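PDB 6PFQ: uncharacterized protein YLR132C from Kluyveromyces marxianus, which is a U6 snRNA phosphodiesterase (Usb1) of the 2H superfamily, probably acting as a nuclease that trims the 3' end of U6 snRNA. Local coordinates for residues A[26-31]-A[188-193]; A[35-38]-A[44-47]; A[87-92]-A[128-133]. All coordinates share one frame; numbering follows the deposited sequence. Where two conformers were deposited one is given.

Contact 1 (A[26-31]-A[188-193])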
loop_
_atom_site.group_PDB
_atom_site.type_symbol
_atom_site.label_atom_id
_atom_site.label_comp_id
_atom_site.label_asym_id
_atom_site.label_seq_id
_atom_site.Cartn_x
_atom_site.Cartn_y
_atom_site.Cartn_z
ATOM N N MET A 26 -11.581 10.578 -4.692
ATOM C CA MET A 26 -10.527 9.868 -5.418
ATOM C C MET A 26 -10.813 9.836 -6.922
ATOM O O MET A 26 -9.880 9.943 -7.727
ATOM C CB MET A 26 -10.354 8.449 -4.862
ATOM C CG MET A 26 -9.688 8.415 -3.448
ATOM S SD MET A 26 -8.219 9.533 -3.320
ATOM C CE MET A 26 -7.249 8.903 -4.745
ATOM N N ASP A 27 -12.087 9.774 -7.323
ATOM C CA ASP A 27 -12.428 9.919 -8.740
ATOM C C ASP A 27 -11.846 11.215 -9.309
ATOM O O ASP A 27 -11.156 11.204 -10.334
ATOM C CB ASP A 27 -13.952 9.901 -8.927
ATOM C CG ASP A 27 -14.583 8.551 -8.607
ATOM O OD1 ASP A 27 -13.874 7.522 -8.545
ATOM O OD2 ASP A 27 -15.816 8.499 -8.401
ATOM N N LEU A 28 -12.092 12.360 -8.655
ATOM C CA LEU A 28 -11.627 13.600 -9.280
ATOM C C LEU A 28 -10.111 13.743 -9.178
ATOM O O LEU A 28 -9.477 14.257 -10.110
ATOM C CB LEU A 28 -12.363 14.840 -8.709
ATOM C CG LEU A 28 -11.958 15.645 -7.466
ATOM C CD1 LEU A 28 -10.764 16.608 -7.686
ATOM C CD2 LEU A 28 -13.163 16.409 -6.868
ATOM N N VAL A 29 -9.496 13.281 -8.086
ATOM C CA VAL A 29 -8.039 13.371 -7.993
ATOM C C VAL A 29 -7.373 12.545 -9.091
ATOM O O VAL A 29 -6.483 13.033 -9.803
ATOM C CB VAL A 29 -7.563 12.954 -6.586
ATOM C CG1 VAL A 29 -6.010 12.827 -6.533
ATOM C CG2 VAL A 29 -8.067 13.998 -5.562
ATOM N N LEU A 30 -7.801 11.296 -9.263
ATOM C CA LEU A 30 -7.148 10.441 -10.255
ATOM C C LEU A 30 -7.456 10.899 -11.672
ATOM O O LEU A 30 -6.592 10.808 -12.558
ATOM C CB LEU A 30 -7.579 8.980 -10.048
ATOM C CG LEU A 30 -7.034 8.441 -8.708
ATOM C CD1 LEU A 30 -7.654 7.098 -8.338
ATOM C CD2 LEU A 30 -5.514 8.373 -8.729
ATOM N N LYS A 31 -8.655 11.449 -11.907
ATOM C CA LYS A 31 -8.918 11.982 -13.241
ATOM C C LYS A 31 -7.950 13.109 -13.555
ATOM O O LYS A 31 -7.406 13.193 -14.663
ATOM C CB LYS A 31 -10.375 12.432 -13.377
ATOM C CG LYS A 31 -10.683 12.884 -14.782
ATOM C CD LYS A 31 -12.190 12.990 -15.058
ATOM C CE LYS A 31 -12.885 13.846 -14.055
ATOM N NZ LYS A 31 -14.337 14.048 -14.497
ATOM N N SER A 188 -0.139 17.755 -8.536
ATOM C CA SER A 188 -0.270 17.778 -7.076
ATOM C C SER A 188 -1.326 18.736 -6.505
ATOM O O SER A 188 -1.451 18.805 -5.282
ATOM C CB SER A 188 1.088 18.150 -6.450
ATOM O OG SER A 188 1.998 17.096 -6.697
ATOM N N ASP A 189 -2.056 19.498 -7.324
ATOM C CA ASP A 189 -2.852 20.588 -6.747
ATOM C C ASP A 189 -4.030 20.097 -5.919
ATOM O O ASP A 189 -4.556 20.862 -5.101
ATOM C CB ASP A 189 -3.379 21.544 -7.837
ATOM C CG ASP A 189 -2.258 22.281 -8.565
ATOM O OD1 ASP A 189 -1.089 22.189 -8.147
ATOM O OD2 ASP A 189 -2.540 22.970 -9.557
ATOM N N ARG A 190 -4.513 18.874 -6.148
ATOM C CA ARG A 190 -5.631 18.388 -5.353
ATOM C C ARG A 190 -5.170 17.535 -4.174
ATOM O O ARG A 190 -6.004 16.938 -3.494
ATOM C CB ARG A 190 -6.612 17.571 -6.208
ATOM C CG ARG A 190 -6.984 18.142 -7.604
ATOM C CD ARG A 190 -8.142 19.187 -7.518
ATOM N NE ARG A 190 -7.755 20.475 -6.925
ATOM C CZ ARG A 190 -7.119 21.455 -7.584
ATOM N NH1 ARG A 190 -6.755 21.293 -8.857
ATOM N NH2 ARG A 190 -6.839 22.597 -6.988
ATOM N N LEU A 191 -3.872 17.468 -3.899
ATOM C CA LEU A 191 -3.450 16.683 -2.747
ATOM C C LEU A 191 -3.957 17.215 -1.408
ATOM O O LEU A 191 -4.260 16.380 -0.535
ATOM C CB LEU A 191 -1.920 16.546 -2.732
ATOM C CG LEU A 191 -1.453 15.406 -3.659
ATOM C CD1 LEU A 191 0.072 15.342 -3.688
ATOM C CD2 LEU A 191 -1.981 14.055 -3.153
ATOM N N PRO A 192 -4.112 18.524 -1.181
ATOM C CA PRO A 192 -4.691 18.939 0.113
ATOM C C PRO A 192 -6.076 18.375 0.328
ATOM O O PRO A 192 -6.405 17.969 1.450
ATOM C CB PRO A 192 -4.685 20.472 0.037
ATOM C CG PRO A 192 -3.484 20.770 -0.847
ATOM C CD PRO A 192 -3.548 19.664 -1.930
ATOM N N LEU A 193 -6.904 18.347 -0.729
ATOM C CA LEU A 193 -8.230 17.748 -0.638
ATOM C C LEU A 193 -8.135 16.260 -0.303
ATOM O O LEU A 193 -8.911 15.738 0.505
ATOM C CB LEU A 193 -8.968 17.961 -1.966
ATOM C CG LEU A 193 -10.314 17.255 -2.129
ATOM C CD1 LEU A 193 -11.412 18.027 -1.323
ATOM C CD2 LEU A 193 -10.700 17.141 -3.604
#
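Helix 20-39 packs here, through Leu28 and Val29, against the turn and first residues that open helix 191-197. Arg190 is the N-cap of that short helix and sits in a type I turn from Ser188 to Leu191, closed by the bond from Leu191 N to Ser188 O. Val29 and Arg190 bring the backbones closest, with 6.2 Å between their CA atoms. Val29 sends one branch across: CG2 lies 3.9 Å from CB of Arg190, while Trp102 and Leu194 also touch this buried valine. Further out, in one of its two conformers, Leu28 crosses the arginine chain at about a right angle, its CD1 3.7 Å from CD of Arg190. In that conformer CD1 also meets Leu193 tip to tip, 4.1 Å from its CD2. Arg190 leaves its backbone toward the helix, but bends at chi2 (-84°) and chi3 (72°) carry the guanidinium away, so that, of its side chain, the methylene carbons line the contact. No hydrogen bond or salt bridge joins the segments; dispersion and the burial of 188 Å², both sides summed, hold them. The arginine's aliphatic part thus serves as apolar surface, its cationic end apart from the leucines.

Contact 2 (A[35-38]-A[44-47])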
loop_
_atom_site.group_PDB
_atom_site.type_symbol
_atom_site.label_atom_id
_atom_site.label_comp_id
_atom_site.label_asym_id
_atom_site.label_seq_id
_atom_site.Cartn_x
_atom_site.Cartn_y
_atom_site.Cartn_z
ATOM N N ALA A 35 -5.190 13.257 -16.531
ATOM C CA ALA A 35 -5.153 14.304 -17.556
ATOM C C ALA A 35 -3.727 14.790 -17.783
ATOM O O ALA A 35 -3.329 15.048 -18.925
ATOM C CB ALA A 35 -6.061 15.489 -17.155
ATOM N N VAL A 36 -2.941 14.910 -16.711
ATOM C CA VAL A 36 -1.524 15.238 -16.857
ATOM C C VAL A 36 -0.763 14.101 -17.560
ATOM O O VAL A 36 0.090 14.353 -18.417
ATOM C CB VAL A 36 -0.914 15.577 -15.489
ATOM C CG1 VAL A 36 0.567 15.843 -15.641
ATOM C CG2 VAL A 36 -1.631 16.793 -14.857
ATOM N N MET A 37 -1.053 12.840 -17.226
ATOM C CA MET A 37 -0.382 11.750 -17.943
ATOM C C MET A 37 -0.698 11.810 -19.441
ATOM O O MET A 37 0.196 11.664 -20.284
ATOM C CB MET A 37 -0.775 10.377 -17.373
ATOM C CG MET A 37 -0.515 10.203 -15.871
ATOM S SD MET A 37 1.236 10.398 -15.478
ATOM C CE MET A 37 1.270 12.137 -15.006
ATOM N N ASP A 38 -1.959 12.055 -19.789
ATOM C CA ASP A 38 -2.334 12.160 -21.203
ATOM C C ASP A 38 -1.563 13.269 -21.899
ATOM O O ASP A 38 -1.044 13.082 -23.004
ATOM C CB ASP A 38 -3.828 12.448 -21.331
ATOM C CG ASP A 38 -4.675 11.242 -21.085
ATOM O OD1 ASP A 38 -4.143 10.125 -21.180
ATOM O OD2 ASP A 38 -5.885 11.411 -20.805
ATOM N N SER A 44 -1.529 5.943 -18.053
ATOM C CA SER A 44 -2.468 6.347 -17.009
ATOM C C SER A 44 -2.578 5.320 -15.872
ATOM O O SER A 44 -2.319 4.128 -16.033
ATOM C CB SER A 44 -3.854 6.593 -17.615
ATOM O OG SER A 44 -3.855 7.870 -18.245
ATOM N N PHE A 45 -3.025 5.815 -14.721
ATOM C CA PHE A 45 -3.225 5.035 -13.513
ATOM C C PHE A 45 -4.646 4.501 -13.448
ATOM O O PHE A 45 -5.612 5.269 -13.595
ATOM C CB PHE A 45 -2.938 5.913 -12.287
ATOM C CG PHE A 45 -1.503 6.338 -12.197
ATOM C CD1 PHE A 45 -0.540 5.470 -11.668
ATOM C CD2 PHE A 45 -1.109 7.597 -12.670
ATOM C CE1 PHE A 45 0.795 5.868 -11.605
ATOM C CE2 PHE A 45 0.235 8.009 -12.611
ATOM C CZ PHE A 45 1.181 7.138 -12.074
ATOM N N GLU A 46 -4.770 3.190 -13.308
ATOM C CA GLU A 46 -6.073 2.593 -12.998
ATOM C C GLU A 46 -6.424 2.883 -11.545
ATOM O O GLU A 46 -5.613 2.596 -10.648
ATOM C CB GLU A 46 -6.019 1.067 -13.239
ATOM C CG GLU A 46 -7.328 0.345 -12.906
ATOM C CD GLU A 46 -8.413 0.598 -13.905
ATOM O OE1 GLU A 46 -8.159 1.231 -14.948
ATOM O OE2 GLU A 46 -9.538 0.144 -13.649
ATOM N N PRO A 47 -7.592 3.448 -11.265
ATOM C CA PRO A 47 -7.989 3.680 -9.863
ATOM C C PRO A 47 -8.105 2.369 -9.107
ATOM O O PRO A 47 -8.706 1.415 -9.591
ATOM C CB PRO A 47 -9.360 4.371 -9.995
ATOM C CG PRO A 47 -9.227 5.091 -11.328
ATOM C CD PRO A 47 -8.537 4.077 -12.215
HETATM O O HOH W 1 -2.320 8.109 -20.731
#
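Met37 and Phe45 make the apolar part of the contact, a Met-aromatic pair between helix 20-39 and segment 44-47. Met37 SD lies 3.9 Å from CE2 of Phe45 and 5.2 Å from the ring centroid, 69° off the ring normal, an oblique approach. The methylene before the sulfur adds to it, CG standing 4.0 Å from the same CE2. With CG beside the backbone N (chi1 -56°) and a second bend at chi2, the methionine chain swings its thioether to the ring's CD2-CE2 side. The polar part is indirect. Ser44 OG and Asp38 OD1 are 3.7 Å apart, too far for a direct bond, and one water joins them: it donates to Asp38 OD1 at 2.8 Å and accepts from Ser44 OG at 2.9 Å. This bridge ties the end of the helix segment to the returning chain, and Ser44 OG also lies 4.1 Å from CB of Met37. Asn34 OD1, one turn back on the helix, accepts a hydrogen bond from Phe45 N. Beyond the pair, Met37 faces Leu179, Leu182 and Val183 of helix 169-186, while Phe45, also touching Val33 of helix 20-39, lies against the sheet at Ala160 of strand 154-161.

Contact 3 (A[87-92]-A[128-133]); sequences RALECK and KPVLSI
Leu89, in the segment that follows helix 72-88, is a single knob that enters a shallow hollow on helix 121-137 formed by Pro129, Val130 and Ile133. Its isobutyl group reaches the helix with CG beside the backbone N (chi1 -67°) and CD1 extended along the chain, which spreads the two methyls over the three residues. Ile133 meets it tip to tip, its CD1 3.7 Å from CD1 of Leu89 and 3.9 Å from the branch carbon CG of Leu89. Val130 closes another wall, crossing at about a right angle with CG2 4.0 Å from the same leucine CD1. The third wall is the Pro129 ring, whose CB lies 4.1 Å from both CD1 and CD2 of Leu89, so the fork straddles that carbon. Ile133 also packs on Glu85 and Ile86 of helix 72-88, joining the hollow to the last turns of that helix. Replacing Leu89 with an alanine would probably open a gap between the three side chains and leave the Ile133 CD1 methyl without its closest mate across the contact. No polar bond crosses between the segments, so this contact rests on fit of shape and on the 148 Å² taken from water.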
loop_
_atom_site.group_PDB
_atom_site.type_symbol
_atom_site.label_atom_id
_atom_site.label_comp_id
_atom_site.label_asym_id
_atom_site.label_seq_id
_atom_site.Cartn_x
_atom_site.Cartn_y
_atom_site.Cartn_z
ATOM N N ARG A 87 -2.434 -8.491 19.644
ATOM C CA ARG A 87 -3.533 -8.408 20.603
ATOM C C ARG A 87 -3.059 -7.848 21.932
ATOM O O ARG A 87 -3.752 -7.032 22.549
ATOM C CB ARG A 87 -4.171 -9.788 20.802
ATOM N N ALA A 88 -1.865 -8.238 22.372
ATOM C CA ALA A 88 -1.361 -7.788 23.663
ATOM C C ALA A 88 -0.956 -6.319 23.648
ATOM O O ALA A 88 -0.701 -5.754 24.716
ATOM C CB ALA A 88 -0.177 -8.660 24.106
ATOM N N LEU A 89 -0.880 -5.681 22.481
ATOM C CA LEU A 89 -0.590 -4.257 22.482
ATOM C C LEU A 89 -1.714 -3.498 23.167
ATOM O O LEU A 89 -2.877 -3.922 23.162
ATOM C CB LEU A 89 -0.400 -3.729 21.059
ATOM C CG LEU A 89 0.836 -4.250 20.332
ATOM C CD1 LEU A 89 0.880 -3.691 18.891
ATOM C CD2 LEU A 89 2.097 -3.887 21.125
ATOM N N GLU A 90 -1.345 -2.362 23.757
ATOM C CA GLU A 90 -2.319 -1.510 24.428
ATOM C C GLU A 90 -3.345 -0.959 23.446
ATOM O O GLU A 90 -4.552 -0.968 23.734
ATOM C CB GLU A 90 -1.608 -0.375 25.163
ATOM N N CYS A 91 -2.891 -0.528 22.262
ATOM C CA CYS A 91 -3.748 0.219 21.349
ATOM C C CYS A 91 -4.974 -0.609 21.006
ATOM O O CYS A 91 -4.948 -1.839 21.049
ATOM C CB CYS A 91 -2.993 0.594 20.073
ATOM S SG CYS A 91 -2.837 -0.753 18.901
ATOM N N LYS A 92 -6.084 0.082 20.777
ATOM C CA LYS A 92 -7.341 -0.541 20.389
ATOM C C LYS A 92 -7.724 -0.216 18.958
ATOM O O LYS A 92 -8.681 -0.779 18.419
ATOM C CB LYS A 92 -8.454 -0.062 21.330
ATOM N N LYS A 128 4.409 1.759 14.583
ATOM C CA LYS A 128 5.733 1.263 14.952
ATOM C C LYS A 128 5.697 0.017 15.833
ATOM O O LYS A 128 6.463 -0.920 15.552
ATOM C CB LYS A 128 6.537 2.373 15.640
ATOM C CG LYS A 128 7.954 1.951 15.958
ATOM C CD LYS A 128 8.763 3.142 16.457
ATOM C CE LYS A 128 10.211 2.750 16.731
ATOM N NZ LYS A 128 10.934 2.420 15.469
ATOM N N PRO A 129 4.842 -0.093 16.851
ATOM C CA PRO A 129 4.857 -1.332 17.653
ATOM C C PRO A 129 4.386 -2.546 16.871
ATOM O O PRO A 129 4.844 -3.657 17.150
ATOM C CB PRO A 129 3.935 -1.015 18.839
ATOM C CG PRO A 129 3.699 0.426 18.802
ATOM C CD PRO A 129 3.934 0.918 17.418
ATOM N N VAL A 130 3.495 -2.360 15.885
ATOM C CA VAL A 130 3.097 -3.455 15.004
ATOM C C VAL A 130 4.269 -3.892 14.134
ATOM O O VAL A 130 4.579 -5.079 14.035
ATOM C CB VAL A 130 1.892 -3.028 14.141
ATOM C CG1 VAL A 130 1.511 -4.109 13.131
ATOM C CG2 VAL A 130 0.699 -2.643 15.032
ATOM N N LEU A 131 4.933 -2.936 13.469
ATOM C CA LEU A 131 6.080 -3.314 12.647
ATOM C C LEU A 131 7.145 -4.014 13.485
ATOM O O LEU A 131 7.806 -4.947 13.011
ATOM C CB LEU A 131 6.659 -2.075 11.963
ATOM C CG LEU A 131 5.706 -1.421 10.944
ATOM C CD1 LEU A 131 6.504 -0.347 10.216
ATOM C CD2 LEU A 131 5.176 -2.426 9.959
ATOM N N SER A 132 7.325 -3.574 14.735
ATOM C CA SER A 132 8.333 -4.212 15.576
ATOM C C SER A 132 8.023 -5.682 15.787
ATOM O O SER A 132 8.927 -6.518 15.754
ATOM C CB SER A 132 8.449 -3.494 16.917
ATOM O OG SER A 132 9.048 -2.233 16.726
ATOM N N ILE A 133 6.747 -6.014 15.990
ATOM C CA ILE A 133 6.350 -7.409 16.134
ATOM C C ILE A 133 6.628 -8.189 14.854
ATOM O O ILE A 133 7.148 -9.313 14.896
ATOM C CB ILE A 133 4.860 -7.481 16.521
ATOM C CG1 ILE A 133 4.663 -6.919 17.936
ATOM C CG2 ILE A 133 4.360 -8.929 16.450
ATOM C CD1 ILE A 133 3.268 -6.479 18.214
#

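Overall arrangement
Contacts 1 and 2 share helix 20-39 and lie with centres 12 Å apart; they touch where Leu30 CD1 meets Pro47 CB at 3.6 Å. Contact 3, between the segment after helix 72-88 and helix 121-137, lies across the chain's centre from contact 2, about 32 Å from contact 1 and 37 Å from contact 2 between centres. Along the chain, contact 1 closes a long loop that contains the other two, contact 2 ending before contact 3 begins. UMP, not bound here, is held partly by residues of strands 59-68 and 154-161, one strand from each sheet; the Phe45 side chain is about 9 Å from that of Ser156, so the contacts are probably peripheral packing.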